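Local coordinates for glutathione S-transferase (Bombyx mori, PDB 4E8H), which binds glutathione as a homodimer and probably catalyses its transfer to electrophilic substrates, as glutathione transferases in general do, at residues P17-M22 / I169-A174; E70-Q75 / D162-V167. All coordinates share one frame; numbering follows the deposited sequence.

Contact 1: P17-M22 / I169-A174. With GSH (glutathione), chain F.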
ATOM      1  N   PRO B  17      -2.875   3.879 -12.268  1.00  8.00           N
ATOM      2  CA  PRO B  17      -3.637   2.869 -11.525  1.00  7.97           C
ATOM      3  C   PRO B  17      -4.764   2.206 -12.329  1.00  7.93           C
ATOM      4  O   PRO B  17      -4.985   1.003 -12.173  1.00  7.93           O
ATOM      5  CB  PRO B  17      -4.201   3.654 -10.330  1.00  7.97           C
ATOM      6  CG  PRO B  17      -4.129   5.079 -10.727  1.00  8.00           C
ATOM      7  CD  PRO B  17      -2.906   5.181 -11.576  1.00  8.01           C
ATOM      8  N   CYS B  18      -5.458   2.968 -13.177  1.00  7.92           N
ATOM      9  CA  CYS B  18      -6.482   2.395 -14.056  1.00  8.00           C
ATOM     10  C   CYS B  18      -5.890   1.331 -14.983  1.00  7.78           C
ATOM     11  O   CYS B  18      -6.479   0.265 -15.170  1.00  7.74           O
ATOM     12  CB  CYS B  18      -7.187   3.488 -14.869  1.00  8.06           C
ATOM     13  SG  CYS B  18      -8.153   4.650 -13.867  1.00  9.21           S
ATOM     14  N   ARG B  19      -4.713   1.624 -15.535  1.00  7.54           N
ATOM     15  CA  ARG B  19      -4.026   0.721 -16.456  1.00  7.41           C
ATOM     16  C   ARG B  19      -3.601  -0.604 -15.812  1.00  7.38           C
ATOM     17  O   ARG B  19      -3.676  -1.653 -16.453  1.00  7.23           O
ATOM     18  CB  ARG B  19      -2.832   1.431 -17.095  1.00  7.42           C
ATOM     19  CG  ARG B  19      -3.232   2.449 -18.162  1.00  7.57           C
ATOM     20  CD  ARG B  19      -2.217   3.577 -18.290  1.00  8.29           C
ATOM     21  NE  ARG B  19      -0.855   3.089 -18.494  1.00  8.98           N
ATOM     22  CZ  ARG B  19       0.232   3.855 -18.458  1.00  9.36           C
ATOM     23  NH1 ARG B  19       0.130   5.159 -18.225  1.00  9.73           N
ATOM     24  NH2 ARG B  19       1.428   3.318 -18.650  1.00  9.15           N
ATOM     25  N   ALA B  20      -3.166  -0.555 -14.553  1.00  7.42           N
ATOM     26  CA  ALA B  20      -2.830  -1.766 -13.801  1.00  7.54           C
ATOM     27  C   ALA B  20      -4.058  -2.660 -13.619  1.00  7.61           C
ATOM     28  O   ALA B  20      -3.974  -3.880 -13.781  1.00  7.76           O
ATOM     29  CB  ALA B  20      -2.216  -1.409 -12.450  1.00  7.48           C
ATOM     30  N   VAL B  21      -5.195  -2.046 -13.292  1.00  7.63           N
ATOM     31  CA  VAL B  21      -6.452  -2.777 -13.137  1.00  7.54           C
ATOM     32  C   VAL B  21      -6.896  -3.407 -14.462  1.00  7.62           C
ATOM     33  O   VAL B  21      -7.256  -4.586 -14.498  1.00  7.43           O
ATOM     34  CB  VAL B  21      -7.587  -1.883 -12.561  1.00  7.57           C
ATOM     35  CG1 VAL B  21      -8.924  -2.623 -12.573  1.00  7.49           C
ATOM     36  CG2 VAL B  21      -7.251  -1.429 -11.148  1.00  7.45           C
ATOM     37  N   MET B  22      -6.850  -2.621 -15.538  1.00  7.72           N
ATOM     38  CA  MET B  22      -7.329  -3.061 -16.854  1.00  8.02           C
ATOM     39  C   MET B  22      -6.557  -4.266 -17.391  1.00  7.83           C
ATOM     40  O   MET B  22      -7.154  -5.179 -17.961  1.00  7.80           O
ATOM     41  CB  MET B  22      -7.299  -1.905 -17.863  1.00  8.25           C
ATOM     42  CG  MET B  22      -8.354  -0.832 -17.608  1.00  9.73           C
ATOM     43  SD  MET B  22      -7.985   0.745 -18.407  1.00 13.33           S
ATOM     44  CE  MET B  22      -8.602   0.445 -20.059  1.00 12.54           C
ATOM     45  N   ILE B 169       7.325   1.332 -15.194  1.00  7.72           N
ATOM     46  CA  ILE B 169       8.465   1.098 -16.070  1.00  7.76           C
ATOM     47  C   ILE B 169       8.091   1.450 -17.512  1.00  7.76           C
ATOM     48  O   ILE B 169       8.905   2.026 -18.240  1.00  7.79           O
ATOM     49  CB  ILE B 169       9.013  -0.352 -15.926  1.00  7.80           C
ATOM     50  CG1 ILE B 169       9.388  -0.648 -14.461  1.00  7.73           C
ATOM     51  CG2 ILE B 169      10.207  -0.593 -16.849  1.00  7.92           C
ATOM     52  CD1 ILE B 169      10.371   0.345 -13.816  1.00  7.71           C
ATOM     53  N   THR B 170       6.857   1.135 -17.906  1.00  7.73           N
ATOM     54  CA  THR B 170       6.337   1.552 -19.210  1.00  7.82           C
ATOM     55  C   THR B 170       6.334   3.081 -19.337  1.00  8.04           C
ATOM     56  O   THR B 170       6.759   3.615 -20.365  1.00  8.05           O
ATOM     57  CB  THR B 170       4.923   0.983 -19.485  1.00  7.85           C
ATOM     58  OG1 THR B 170       4.964  -0.450 -19.430  1.00  7.43           O
ATOM     59  CG2 THR B 170       4.417   1.406 -20.867  1.00  7.65           C
ATOM     60  N   ASN B 171       5.876   3.777 -18.297  1.00  8.14           N
ATOM     61  CA  ASN B 171       5.844   5.240 -18.322  1.00  8.42           C
ATOM     62  C   ASN B 171       7.223   5.873 -18.489  1.00  8.68           C
ATOM     63  O   ASN B 171       7.413   6.718 -19.364  1.00  8.60           O
ATOM     64  CB  ASN B 171       5.143   5.806 -17.085  1.00  8.33           C
ATOM     65  CG  ASN B 171       3.634   5.655 -17.144  1.00  8.29           C
ATOM     66  OD1 ASN B 171       3.030   5.682 -18.217  1.00  8.42           O
ATOM     67  ND2 ASN B 171       3.017   5.499 -15.982  1.00  7.98           N
ATOM     68  N   ILE B 172       8.182   5.453 -17.664  1.00  9.14           N
ATOM     69  CA  ILE B 172       9.531   6.025 -17.720  1.00  9.58           C
ATOM     70  C   ILE B 172      10.235   5.724 -19.049  1.00 10.21           C
ATOM     71  O   ILE B 172      11.001   6.549 -19.550  1.00 10.30           O
ATOM     72  CB  ILE B 172      10.403   5.671 -16.475  1.00  9.45           C
ATOM     73  CG1 ILE B 172      10.760   4.177 -16.432  1.00  9.29           C
ATOM     74  CG2 ILE B 172       9.704   6.130 -15.186  1.00  9.18           C
ATOM     75  CD1 ILE B 172      11.843   3.821 -15.412  1.00  9.06           C
ATOM     76  N   ASP B 173       9.957   4.550 -19.616  1.00 10.92           N
ATOM     77  CA  ASP B 173      10.440   4.200 -20.947  1.00 11.74           C
ATOM     78  C   ASP B 173       9.918   5.207 -21.979  1.00 12.08           C
ATOM     79  O   ASP B 173      10.696   5.753 -22.768  1.00 12.13           O
ATOM     80  CB  ASP B 173      10.024   2.772 -21.311  1.00 11.87           C
ATOM     81  CG  ASP B 173      10.534   2.340 -22.673  1.00 12.47           C
ATOM     82  OD1 ASP B 173      11.767   2.294 -22.870  1.00 12.64           O
ATOM     83  OD2 ASP B 173       9.694   2.034 -23.546  1.00 13.40           O
ATOM     84  N   ALA B 174       8.610   5.467 -21.944  1.00 12.44           N
ATOM     85  CA  ALA B 174       7.979   6.459 -22.820  1.00 12.77           C
ATOM     86  C   ALA B 174       8.504   7.884 -22.604  1.00 12.98           C
ATOM     87  O   ALA B 174       8.460   8.709 -23.520  1.00 13.00           O
ATOM     88  CB  ALA B 174       6.466   6.421 -22.658  1.00 12.67           C
TER
HETATM   89  N1  GSH F 301      -3.584   5.050  -4.793  1.00  8.44           N
HETATM   90  CA1 GSH F 301      -4.681   5.195  -5.734  1.00  8.82           C
HETATM   91  C1  GSH F 301      -4.828   3.923  -6.521  1.00  8.57           C
HETATM   92  O11 GSH F 301      -3.865   3.134  -6.633  1.00  8.49           O
HETATM   93  O12 GSH F 301      -5.916   3.635  -7.068  1.00  8.41           O
HETATM   94  CB1 GSH F 301      -4.407   6.367  -6.674  1.00  9.43           C
HETATM   95  CG1 GSH F 301      -5.708   6.955  -7.218  1.00 10.48           C
HETATM   96  CD1 GSH F 301      -5.505   8.368  -7.721  1.00 11.27           C
HETATM   97  OE1 GSH F 301      -4.760   9.299  -6.967  1.00 11.70           O
HETATM   98  N2  GSH F 301      -6.061   8.678  -8.892  1.00 11.93           N
HETATM   99  CA2 GSH F 301      -6.025  10.029  -9.428  1.00 12.98           C
HETATM  100  C2  GSH F 301      -7.281  10.767  -9.079  1.00 13.25           C
HETATM  101  O2  GSH F 301      -8.483  10.042  -8.966  1.00 13.49           O
HETATM  102  CB2 GSH F 301      -5.869   9.975 -10.943  1.00 13.54           C
HETATM  103  SG2 GSH F 301      -4.290   9.255 -11.462  1.00 14.91           S
HETATM  104  N3  GSH F 301      -7.200  12.086  -8.891  1.00 13.62           N
HETATM  105  CA3 GSH F 301      -8.377  12.923  -8.711  1.00 14.17           C
HETATM  106  C3  GSH F 301      -8.770  13.069  -7.257  1.00 14.75           C
HETATM  107  O31 GSH F 301      -8.272  12.321  -6.387  1.00 15.03           O
HETATM  108  O32 GSH F 301      -9.599  13.939  -6.901  1.00 14.91           O

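Contact 2: E70-Q75 / D162-V167. With GSH (glutathione), chain F.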
ATOM      1  N   GLU B  70      -8.806   2.080  -4.906  1.00  5.91           N
ATOM      2  CA  GLU B  70      -7.400   1.654  -4.749  1.00  5.83           C
ATOM      3  C   GLU B  70      -7.082   0.524  -5.722  1.00  5.66           C
ATOM      4  O   GLU B  70      -7.565  -0.601  -5.564  1.00  5.58           O
ATOM      5  CB  GLU B  70      -7.039   1.257  -3.307  1.00  5.82           C
ATOM      6  CG  GLU B  70      -6.977   2.416  -2.316  1.00  6.32           C
ATOM      7  CD  GLU B  70      -5.787   3.351  -2.515  1.00  7.46           C
ATOM      8  OE1 GLU B  70      -4.840   3.009  -3.261  1.00  8.21           O
ATOM      9  OE2 GLU B  70      -5.803   4.441  -1.905  1.00  7.67           O
ATOM     10  N   SER B  71      -6.264   0.839  -6.725  1.00  5.55           N
ATOM     11  CA  SER B  71      -5.933  -0.097  -7.801  1.00  5.53           C
ATOM     12  C   SER B  71      -5.435  -1.454  -7.310  1.00  5.52           C
ATOM     13  O   SER B  71      -5.835  -2.490  -7.844  1.00  5.40           O
ATOM     14  CB  SER B  71      -4.903   0.516  -8.752  1.00  5.51           C
ATOM     15  OG  SER B  71      -3.743   0.930  -8.046  1.00  5.65           O
ATOM     16  N   ARG B  72      -4.575  -1.446  -6.295  1.00  5.65           N
ATOM     17  CA  ARG B  72      -3.937  -2.677  -5.828  1.00  5.83           C
ATOM     18  C   ARG B  72      -4.886  -3.577  -5.022  1.00  6.01           C
ATOM     19  O   ARG B  72      -4.744  -4.804  -5.041  1.00  6.11           O
ATOM     20  CB  ARG B  72      -2.631  -2.365  -5.079  1.00  5.84           C
ATOM     21  CG  ARG B  72      -1.561  -1.726  -5.985  1.00  5.82           C
ATOM     22  CD  ARG B  72      -0.474  -0.989  -5.196  1.00  5.95           C
ATOM     23  NE  ARG B  72       0.339  -0.119  -6.051  1.00  6.43           N
ATOM     24  CZ  ARG B  72       0.005   1.121  -6.409  1.00  6.89           C
ATOM     25  NH1 ARG B  72      -1.135   1.662  -5.995  1.00  7.16           N
ATOM     26  NH2 ARG B  72       0.816   1.825  -7.187  1.00  7.63           N
ATOM     27  N   ALA B  73      -5.860  -2.970  -4.344  1.00  6.11           N
ATOM     28  CA  ALA B  73      -6.944  -3.717  -3.694  1.00  6.15           C
ATOM     29  C   ALA B  73      -7.914  -4.303  -4.724  1.00  6.21           C
ATOM     30  O   ALA B  73      -8.416  -5.417  -4.548  1.00  6.15           O
ATOM     31  CB  ALA B  73      -7.686  -2.833  -2.703  1.00  6.14           C
ATOM     32  N   ILE B  74      -8.175  -3.545  -5.790  1.00  6.23           N
ATOM     33  CA  ILE B  74      -8.998  -4.016  -6.908  1.00  6.36           C
ATOM     34  C   ILE B  74      -8.352  -5.222  -7.594  1.00  6.50           C
ATOM     35  O   ILE B  74      -9.011  -6.240  -7.819  1.00  6.55           O
ATOM     36  CB  ILE B  74      -9.278  -2.893  -7.942  1.00  6.34           C
ATOM     37  CG1 ILE B  74     -10.153  -1.796  -7.322  1.00  6.31           C
ATOM     38  CG2 ILE B  74      -9.957  -3.464  -9.190  1.00  6.30           C
ATOM     39  CD1 ILE B  74     -10.214  -0.503  -8.132  1.00  6.02           C
ATOM     40  N   GLN B  75      -7.062  -5.101  -7.911  1.00  6.56           N
ATOM     41  CA  GLN B  75      -6.290  -6.187  -8.516  1.00  6.72           C
ATOM     42  C   GLN B  75      -6.400  -7.489  -7.734  1.00  6.78           C
ATOM     43  O   GLN B  75      -6.724  -8.538  -8.299  1.00  6.91           O
ATOM     44  CB  GLN B  75      -4.814  -5.813  -8.579  1.00  6.71           C
ATOM     45  CG  GLN B  75      -4.410  -4.927  -9.721  1.00  6.82           C
ATOM     46  CD  GLN B  75      -2.913  -4.735  -9.743  1.00  7.32           C
ATOM     47  OE1 GLN B  75      -2.353  -4.016  -8.914  1.00  7.67           O
ATOM     48  NE2 GLN B  75      -2.248  -5.399 -10.680  1.00  7.02           N
ATOM     49  N   ASP B 162       3.885  -7.660 -10.526  1.00  7.76           N
ATOM     50  CA  ASP B 162       4.528  -7.371 -11.819  1.00  7.68           C
ATOM     51  C   ASP B 162       3.683  -6.444 -12.684  1.00  7.63           C
ATOM     52  O   ASP B 162       4.215  -5.551 -13.343  1.00  7.58           O
ATOM     53  CB  ASP B 162       4.794  -8.655 -12.606  1.00  7.62           C
ATOM     54  CG  ASP B 162       5.703  -9.611 -11.875  1.00  7.77           C
ATOM     55  OD1 ASP B 162       6.934  -9.406 -11.899  1.00  7.72           O
ATOM     56  OD2 ASP B 162       5.182 -10.575 -11.280  1.00  8.16           O
ATOM     57  N   ILE B 163       2.371  -6.669 -12.682  1.00  7.72           N
ATOM     58  CA  ILE B 163       1.446  -5.908 -13.521  1.00  7.85           C
ATOM     59  C   ILE B 163       1.397  -4.421 -13.135  1.00  7.97           C
ATOM     60  O   ILE B 163       1.454  -3.557 -14.012  1.00  8.15           O
ATOM     61  CB  ILE B 163       0.024  -6.556 -13.565  1.00  7.85           C
ATOM     62  CG1 ILE B 163       0.108  -7.991 -14.114  1.00  7.78           C
ATOM     63  CG2 ILE B 163      -0.942  -5.704 -14.399  1.00  7.69           C
ATOM     64  CD1 ILE B 163      -1.229  -8.742 -14.171  1.00  7.41           C
ATOM     65  N   THR B 164       1.314  -4.115 -11.840  1.00  7.99           N
ATOM     66  CA  THR B 164       1.270  -2.709 -11.407  1.00  7.94           C
ATOM     67  C   THR B 164       2.626  -1.996 -11.517  1.00  7.92           C
ATOM     68  O   THR B 164       2.686  -0.824 -11.900  1.00  7.91           O
ATOM     69  CB  THR B 164       0.637  -2.520  -9.995  1.00  8.04           C
ATOM     70  OG1 THR B 164       0.678  -1.133  -9.631  1.00  8.08           O
ATOM     71  CG2 THR B 164       1.361  -3.348  -8.939  1.00  7.79           C
ATOM     72  N   ILE B 165       3.700  -2.716 -11.195  1.00  7.76           N
ATOM     73  CA  ILE B 165       5.059  -2.187 -11.309  1.00  7.64           C
ATOM     74  C   ILE B 165       5.415  -1.882 -12.775  1.00  7.68           C
ATOM     75  O   ILE B 165       6.020  -0.845 -13.063  1.00  7.66           O
ATOM     76  CB  ILE B 165       6.100  -3.125 -10.619  1.00  7.56           C
ATOM     77  CG1 ILE B 165       5.954  -3.033  -9.092  1.00  7.53           C
ATOM     78  CG2 ILE B 165       7.530  -2.781 -11.045  1.00  7.50           C
ATOM     79  CD1 ILE B 165       6.666  -4.133  -8.305  1.00  7.07           C
ATOM     80  N   VAL B 166       5.008  -2.764 -13.691  1.00  7.73           N
ATOM     81  CA  VAL B 166       5.317  -2.599 -15.119  1.00  7.91           C
ATOM     82  C   VAL B 166       4.719  -1.321 -15.733  1.00  7.99           C
ATOM     83  O   VAL B 166       5.277  -0.776 -16.687  1.00  8.05           O
ATOM     84  CB  VAL B 166       4.969  -3.871 -15.964  1.00  7.90           C
ATOM     85  CG1 VAL B 166       3.526  -3.851 -16.461  1.00  7.93           C
ATOM     86  CG2 VAL B 166       5.934  -4.025 -17.136  1.00  8.08           C
ATOM     87  N   VAL B 167       3.603  -0.845 -15.177  1.00  8.04           N
ATOM     88  CA  VAL B 167       3.001   0.415 -15.622  1.00  8.00           C
ATOM     89  C   VAL B 167       4.001   1.569 -15.472  1.00  7.99           C
ATOM     90  O   VAL B 167       4.166   2.380 -16.388  1.00  8.01           O
ATOM     91  CB  VAL B 167       1.679   0.730 -14.866  1.00  8.06           C
ATOM     92  CG1 VAL B 167       1.167   2.122 -15.223  1.00  8.07           C
ATOM     93  CG2 VAL B 167       0.615  -0.315 -15.184  1.00  7.90           C
TER
HETATM   94  N1  GSH F 301      -3.584   5.050  -4.793  1.00  8.44           N
HETATM   95  CA1 GSH F 301      -4.681   5.195  -5.734  1.00  8.82           C
HETATM   96  C1  GSH F 301      -4.828   3.923  -6.521  1.00  8.57           C
HETATM   97  O11 GSH F 301      -3.865   3.134  -6.633  1.00  8.49           O
HETATM   98  O12 GSH F 301      -5.916   3.635  -7.068  1.00  8.41           O
HETATM   99  CB1 GSH F 301      -4.407   6.367  -6.674  1.00  9.43           C
HETATM  100  CG1 GSH F 301      -5.708   6.955  -7.218  1.00 10.48           C
HETATM  101  CD1 GSH F 301      -5.505   8.368  -7.721  1.00 11.27           C
HETATM  102  OE1 GSH F 301      -4.760   9.299  -6.967  1.00 11.70           O
HETATM  103  N2  GSH F 301      -6.061   8.678  -8.892  1.00 11.93           N
HETATM  104  CA2 GSH F 301      -6.025  10.029  -9.428  1.00 12.98           C
HETATM  105  C2  GSH F 301      -7.281  10.767  -9.079  1.00 13.25           C
HETATM  106  O2  GSH F 301      -8.483  10.042  -8.966  1.00 13.49           O
HETATM  107  CB2 GSH F 301      -5.869   9.975 -10.943  1.00 13.54           C
HETATM  108  SG2 GSH F 301      -4.290   9.255 -11.462  1.00 14.91           S
HETATM  109  N3  GSH F 301      -7.200  12.086  -8.891  1.00 13.62           N
HETATM  110  CA3 GSH F 301      -8.377  12.923  -8.711  1.00 14.17           C
HETATM  111  C3  GSH F 301      -8.770  13.069  -7.257  1.00 14.75           C
HETATM  112  O31 GSH F 301      -8.272  12.321  -6.387  1.00 15.03           O
HETATM  113  O32 GSH F 301      -9.599  13.939  -6.901  1.00 14.91           O
HETATM  114  O   HOH W   1      -1.498   0.620  -9.542  1.00 23.10           O

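Contact 1: P17-M22 / I169-A174
Asn-171 OD1 is gripped by both terminal nitrogens of one arginine: NH1 of Arg-19 donates to it over 2.9 Å, and Arg-19 NH2 reaches the same OD1 over an equal 2.9 Å. The oxygen lies at the end edge of the guanidinium, practically in its plane, so the two N-H groups converge on a single acceptor and neither bond is straight; both N-H...O angles are near 145°. Because the amide plane stands 85° to the guanidinium, the donors cannot use OD1 alike. NH1 arrives in the carbonyl plane, on a lone pair, whereas NH2 sits well above that plane. The two side chains come from opposite directions. That of Arg-19 leaves its helix with CG anti to the carbonyl carbon and spans much of the distance between helices whose nearest CA atoms, those of Arg-19 and Thr-170, are 10.8 Å apart; a bend at chi3 (53°) sets the direction of the guanidinium. Here a principle of the glutathione transferase fold can be read in a single residue pair: the first helix of the thioredoxin-like N-terminal domain, 16-27, is tied to helix 160-174 of the all-helical C-terminal domain by polar side chains in a buried interface. The charge of Arg-19 has its strongest partner in Asp-205, which forms a salt bridge with NH2 and is also hydrogen-bonded to Thr-170 OG1; NH1 also bonds the carbonyl oxygen of Pro-14. Thr-170 adds its methyl, CG2 lying 4.2 Å from Arg-19 NH2. Near the start of helix 16-27, Pro-17 CB touches the gamma-glutamyl carboxylate of glutathione, 3.7 Å from its O12.

Contact 2: E70-Q75 / D162-V167
Gln-75 and Thr-164 cross at about a right angle, the amide oxygen OE1 of Gln-75 resting 3.5 Å from CB of Thr-164. OE1 is buried here without a polar partner, while NE2 lies against Ile-163, 3.9 Å from its CB, and is hydrogen-bonded to Thr-24 and to the carbonyl of Val-160. Arg-72 also meets Thr-164 nearly at right angles; its chain, extended from CG to NE, carries NE to 3.7 Å from Thr-164 OG1. Both groups turn to Asp-106, which forms a salt bridge with Arg-72 and a hydrogen bond with the threonine. A water over one face of the guanidinium donates to Ser-71 OG and Thr-164 OG1, bridging the two domains. Ser-71 OG donates in turn to glutathione O11 over 2.6 Å, and the backbone N of Ser-71 holds O12 at 2.8 Å. Glu-70, at the N-cap, takes the ligand amine N1 on OE1 at 2.8 Å. Replacing Glu-70 with alanine removes the carboxylate and would probably leave that amine without its charged mate and the gamma-glutamyl end less firmly placed. The ligand carboxylate thus meets the N-terminus of helix 71-82, whose dipole, with nearby Arg-72, would be expected to favour its negative charge.

Contacts 1 and 2 lie with their centres about 9 Å apart along the same interdomain seam, and both draw on helix 160-174, contact 2 on its earlier part and contact 1 on its last turns. Along the chain the order is 17-22, 70-75, 162-167, 169-174, so contact 2 is nested within the loop that contact 1 closes. Helices 16-27 and 71-82 of the thioredoxin-like domain face one common helix of the C-terminal domain. They also touch each other directly, Val-21 CG1 meeting Ile-74 CG2 at 3.6 Å. Glutathione is touched from the N-terminal side of both contacts, by Pro-17 and by residues 70-72, so its gamma-glutamyl end lies close to the seam between the domains.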